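Local coordinates for protein CopN (Chlamydia pneumoniae, PDB 4NRH) that probably acts as a type III secretion gatekeeper that, together with the chaperone Scc3, directs the secretion of translocator proteins, at residues A[27-31]-A[32-36]; A[35-38]-A[39-43]. All coordinates share one frame; numbering follows the deposited sequence.

Contact 1 of 2, residues A[27-31]-A[32-36]; sequences SEISG and QELRG. With NA (sodium ion), chain E.
With OG of Ser30 held between its own backbone N and carbonyl carbon (chi1 67°) and CG of Glu33 beside the backbone N of Glu33 (chi1 -73°), the two side chains fold back onto each other's main chain. Ser30 OG accepts from Glu33 N at 3.3 Å. In return, the extended Glu33 chain carries its carboxylate back to the loop, where OE1 accepts from Ser30 N at 3.2 Å, the N-H coming from above the carboxylate plane. This reciprocal pair is a capping box, with Ser30 as N-cap of helix 31-40, and it ties up two amides at the helix start. The first turns continue with Leu34 N to Ser30 O (3.1 Å) and Arg35 N to Gly31 O (2.9 Å). Beside the box, Ile29 CD1 meets Leu34 CD2 at 3.7 Å, the side chains crossing at about a right angle; both also touch helix 61-74. CG1 of Ile29 rests against Glu33 OE1. The Arg35 chain turns back at chi3, laying its guanidinium over Gly31 O, which sits 3.5 Å above the centre of one face. NH2 reaches Gln32 OE1 in the guanidinium plane, while NH1 forms salt bridges with Asp20 and Asp17. Ile29 O binds the sodium ion at 2.5 Å, joined by three waters and the carbonyl oxygens of Ala23 and Asn26.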
# COMPACT_ATOMS: atom_id res chain seq x y z
N SER A 27 8.81 16.81 -24.81
CA SER A 27 7.76 17.75 -25.17
C SER A 27 8.00 19.18 -24.68
O SER A 27 7.20 20.07 -24.95
CB SER A 27 6.41 17.25 -24.64
OG SER A 27 6.40 17.21 -23.23
N GLU A 28 9.09 19.39 -23.95
CA GLU A 28 9.38 20.72 -23.42
C GLU A 28 10.50 21.44 -24.18
O GLU A 28 10.89 22.55 -23.82
CB GLU A 28 9.74 20.65 -21.94
CG GLU A 28 8.56 20.33 -21.03
CD GLU A 28 8.96 20.22 -19.58
OE1 GLU A 28 8.95 21.26 -18.88
OE2 GLU A 28 9.27 19.10 -19.12
N ILE A 29 11.01 20.81 -25.23
CA ILE A 29 12.03 21.44 -26.06
C ILE A 29 12.02 20.89 -27.48
O ILE A 29 11.63 19.75 -27.72
CB ILE A 29 13.44 21.29 -25.44
CG1 ILE A 29 14.37 22.40 -25.92
CG2 ILE A 29 14.02 19.91 -25.74
CD1 ILE A 29 15.57 22.63 -25.03
N SER A 30 12.43 21.73 -28.43
CA SER A 30 12.48 21.34 -29.84
C SER A 30 13.91 21.41 -30.37
O SER A 30 14.77 22.06 -29.78
CB SER A 30 11.56 22.24 -30.67
OG SER A 30 12.06 23.57 -30.71
N GLY A 31 14.15 20.71 -31.48
CA GLY A 31 15.46 20.73 -32.11
C GLY A 31 15.83 22.13 -32.57
O GLY A 31 16.99 22.52 -32.53
N GLN A 32 14.82 22.87 -33.01
CA GLN A 32 14.99 24.25 -33.43
C GLN A 32 15.55 25.11 -32.30
O GLN A 32 16.45 25.92 -32.51
CB GLN A 32 13.66 24.83 -33.92
CG GLN A 32 13.77 26.16 -34.65
CD GLN A 32 14.21 26.01 -36.09
OE1 GLN A 32 14.70 24.95 -36.50
NE2 GLN A 32 14.03 27.06 -36.88
N GLU A 33 15.00 24.92 -31.11
CA GLU A 33 15.41 25.69 -29.94
C GLU A 33 16.82 25.30 -29.48
O GLU A 33 17.56 26.14 -28.97
CB GLU A 33 14.41 25.52 -28.80
CG GLU A 33 13.09 26.25 -29.03
CD GLU A 33 11.96 25.70 -28.18
OE1 GLU A 33 12.21 24.79 -27.36
OE2 GLU A 33 10.82 26.19 -28.32
N LEU A 34 17.17 24.04 -29.65
CA LEU A 34 18.51 23.57 -29.30
C LEU A 34 19.56 24.10 -30.27
O LEU A 34 20.63 24.54 -29.85
CB LEU A 34 18.55 22.04 -29.25
CG LEU A 34 17.91 21.39 -28.02
CD1 LEU A 34 17.85 19.88 -28.17
CD2 LEU A 34 18.67 21.77 -26.76
N ARG A 35 19.25 24.05 -31.56
CA ARG A 35 20.15 24.59 -32.58
C ARG A 35 20.27 26.10 -32.45
O ARG A 35 21.34 26.66 -32.70
CB ARG A 35 19.66 24.21 -33.98
CG ARG A 35 19.80 22.73 -34.31
CD ARG A 35 19.45 22.45 -35.76
NE ARG A 35 18.03 22.64 -36.02
CZ ARG A 35 17.12 21.67 -35.95
NH1 ARG A 35 17.49 20.43 -35.63
NH2 ARG A 35 15.85 21.92 -36.21
N GLY A 36 19.18 26.75 -32.07
CA GLY A 36 19.18 28.19 -31.87
C GLY A 36 20.14 28.60 -30.77
O GLY A 36 20.83 29.61 -30.87
NA NA E . 10.11 18.00 -28.72
O HOH W 1 8.50 15.91 -28.66
O HOH W 2 10.62 18.34 -30.90
O HOH W 3 8.28 20.16 -28.46

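Contact 2 of 2, residues A[35-38]-A[39-43]; sequences RGLR and DAIGD
Arg35 O receives Asp39 N at 2.8 Å, a regular i to i+4 helix bond. The guanidinium of Arg35 is engaged by Asp20 and Asp17, but its CG lies over one face of the Arg38 guanidinium, offset to the rim. One residue on, Gly36 O gets only a weak bond from Ala40 N, at 124°. That amide also bonds to Leu37 O at 3.2 Å, standing well above the carbonyl plane, as the helix begins to lose its regular i to i+4 pattern. Leu37 is buried, and its CD1 meets Ile41 CD1 obliquely at 4.1 Å, while Ile41 CG1 lies 3.3 Å from Leu37 O. Both side chains pack on Leu71 of helix 61-74, and Ile41 also reaches Ile50 and Leu53 of helix 47-57. The Arg38 side chain starts with CG anti to the backbone N (chi1 179°) and bends at chi3, which brings the guanidinium alongside the neighbouring Asp39. NE and NH2 both grip Asp39 OD1, at 3.1 and 3.2 Å, in a side-on salt bridge to a single oxygen lying near the guanidinium plane. The two flat groups are 33° apart, and NH2 approaches OD1 on the syn side. Arg38 O finally takes Ile41 N at 3.3 Å, again from above its carbonyl plane. Such i to i+3 bonds, here to Leu37 O and Arg38 O in place of i to i+4 ones, are typical of the fraying C-terminal turn of a helix, in this case the last turn of helix 31-40.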
# COMPACT_ATOMS: atom_id res chain seq x y z
N ARG A 35 19.25 24.05 -31.56
CA ARG A 35 20.15 24.59 -32.58
C ARG A 35 20.27 26.10 -32.45
O ARG A 35 21.34 26.66 -32.70
CB ARG A 35 19.66 24.21 -33.98
CG ARG A 35 19.80 22.73 -34.31
CD ARG A 35 19.45 22.45 -35.76
NE ARG A 35 18.03 22.64 -36.02
CZ ARG A 35 17.12 21.67 -35.95
NH1 ARG A 35 17.49 20.43 -35.63
NH2 ARG A 35 15.85 21.92 -36.21
N GLY A 36 19.18 26.75 -32.07
CA GLY A 36 19.18 28.19 -31.87
C GLY A 36 20.14 28.60 -30.77
O GLY A 36 20.83 29.61 -30.87
N LEU A 37 20.19 27.80 -29.71
CA LEU A 37 21.12 28.02 -28.61
C LEU A 37 22.55 27.79 -29.07
O LEU A 37 23.45 28.57 -28.76
CB LEU A 37 20.78 27.11 -27.43
CG LEU A 37 21.73 27.15 -26.23
CD1 LEU A 37 21.86 28.58 -25.70
CD2 LEU A 37 21.26 26.21 -25.13
N ARG A 38 22.75 26.71 -29.82
CA ARG A 38 24.05 26.37 -30.39
C ARG A 38 24.59 27.48 -31.29
O ARG A 38 25.77 27.82 -31.23
CB ARG A 38 23.96 25.06 -31.17
CG ARG A 38 25.26 24.63 -31.82
CD ARG A 38 25.01 23.62 -32.92
NE ARG A 38 24.23 24.20 -34.01
CZ ARG A 38 23.75 23.51 -35.04
NH1 ARG A 38 23.97 22.20 -35.12
NH2 ARG A 38 23.05 24.12 -35.98
N ASP A 39 23.72 28.03 -32.13
CA ASP A 39 24.11 29.06 -33.08
C ASP A 39 24.40 30.40 -32.42
O ASP A 39 25.06 31.26 -33.00
CB ASP A 39 23.02 29.23 -34.15
CG ASP A 39 22.84 28.00 -35.01
OD1 ASP A 39 23.75 27.14 -35.02
OD2 ASP A 39 21.78 27.88 -35.66
N ALA A 40 23.91 30.57 -31.20
CA ALA A 40 24.10 31.82 -30.46
C ALA A 40 25.43 31.83 -29.72
O ALA A 40 25.89 32.87 -29.25
CB ALA A 40 22.96 32.05 -29.49
N ILE A 41 26.06 30.66 -29.61
CA ILE A 41 27.31 30.52 -28.87
C ILE A 41 28.50 30.47 -29.83
O ILE A 41 28.62 29.55 -30.64
CB ILE A 41 27.31 29.26 -27.99
CG1 ILE A 41 26.13 29.29 -27.02
CG2 ILE A 41 28.62 29.14 -27.23
CD1 ILE A 41 25.86 27.97 -26.35
N GLY A 42 29.37 31.47 -29.73
CA GLY A 42 30.54 31.56 -30.59
C GLY A 42 31.69 30.68 -30.14
O GLY A 42 31.71 30.19 -29.01
N ASP A 43 32.64 30.46 -31.05
CA ASP A 43 33.80 29.62 -30.78
C ASP A 43 34.63 30.14 -29.61
O ASP A 43 35.30 29.36 -28.92
CB ASP A 43 34.68 29.52 -32.03
CG ASP A 43 34.02 28.75 -33.15
OD1 ASP A 43 32.98 28.11 -32.89
OD2 ASP A 43 34.54 28.77 -34.28

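How the contacts relate
Contact 1 and contact 2 are the beginning and end of the same short helix, 31-40, with centres 12 Å apart. They share Arg35 and Gly36, and Arg35 is bonded through its amide in one contact and through its carbonyl in the other. Leu34, Leu37 and Ile41 continue one apolar stripe against helix 61-74 across both contacts. The sodium ion belongs to the contact 1 end, bound by carbonyl oxygens from the end of helix 18-24 (Ala23) and the loop that follows it (Asn26, Ile29); the side chain of Arg35, shared with contact 2, is about 10 Å from the bound sodium ion. Both contacts lie within the HrpJ-like domain, far from the centre of the elongated chain.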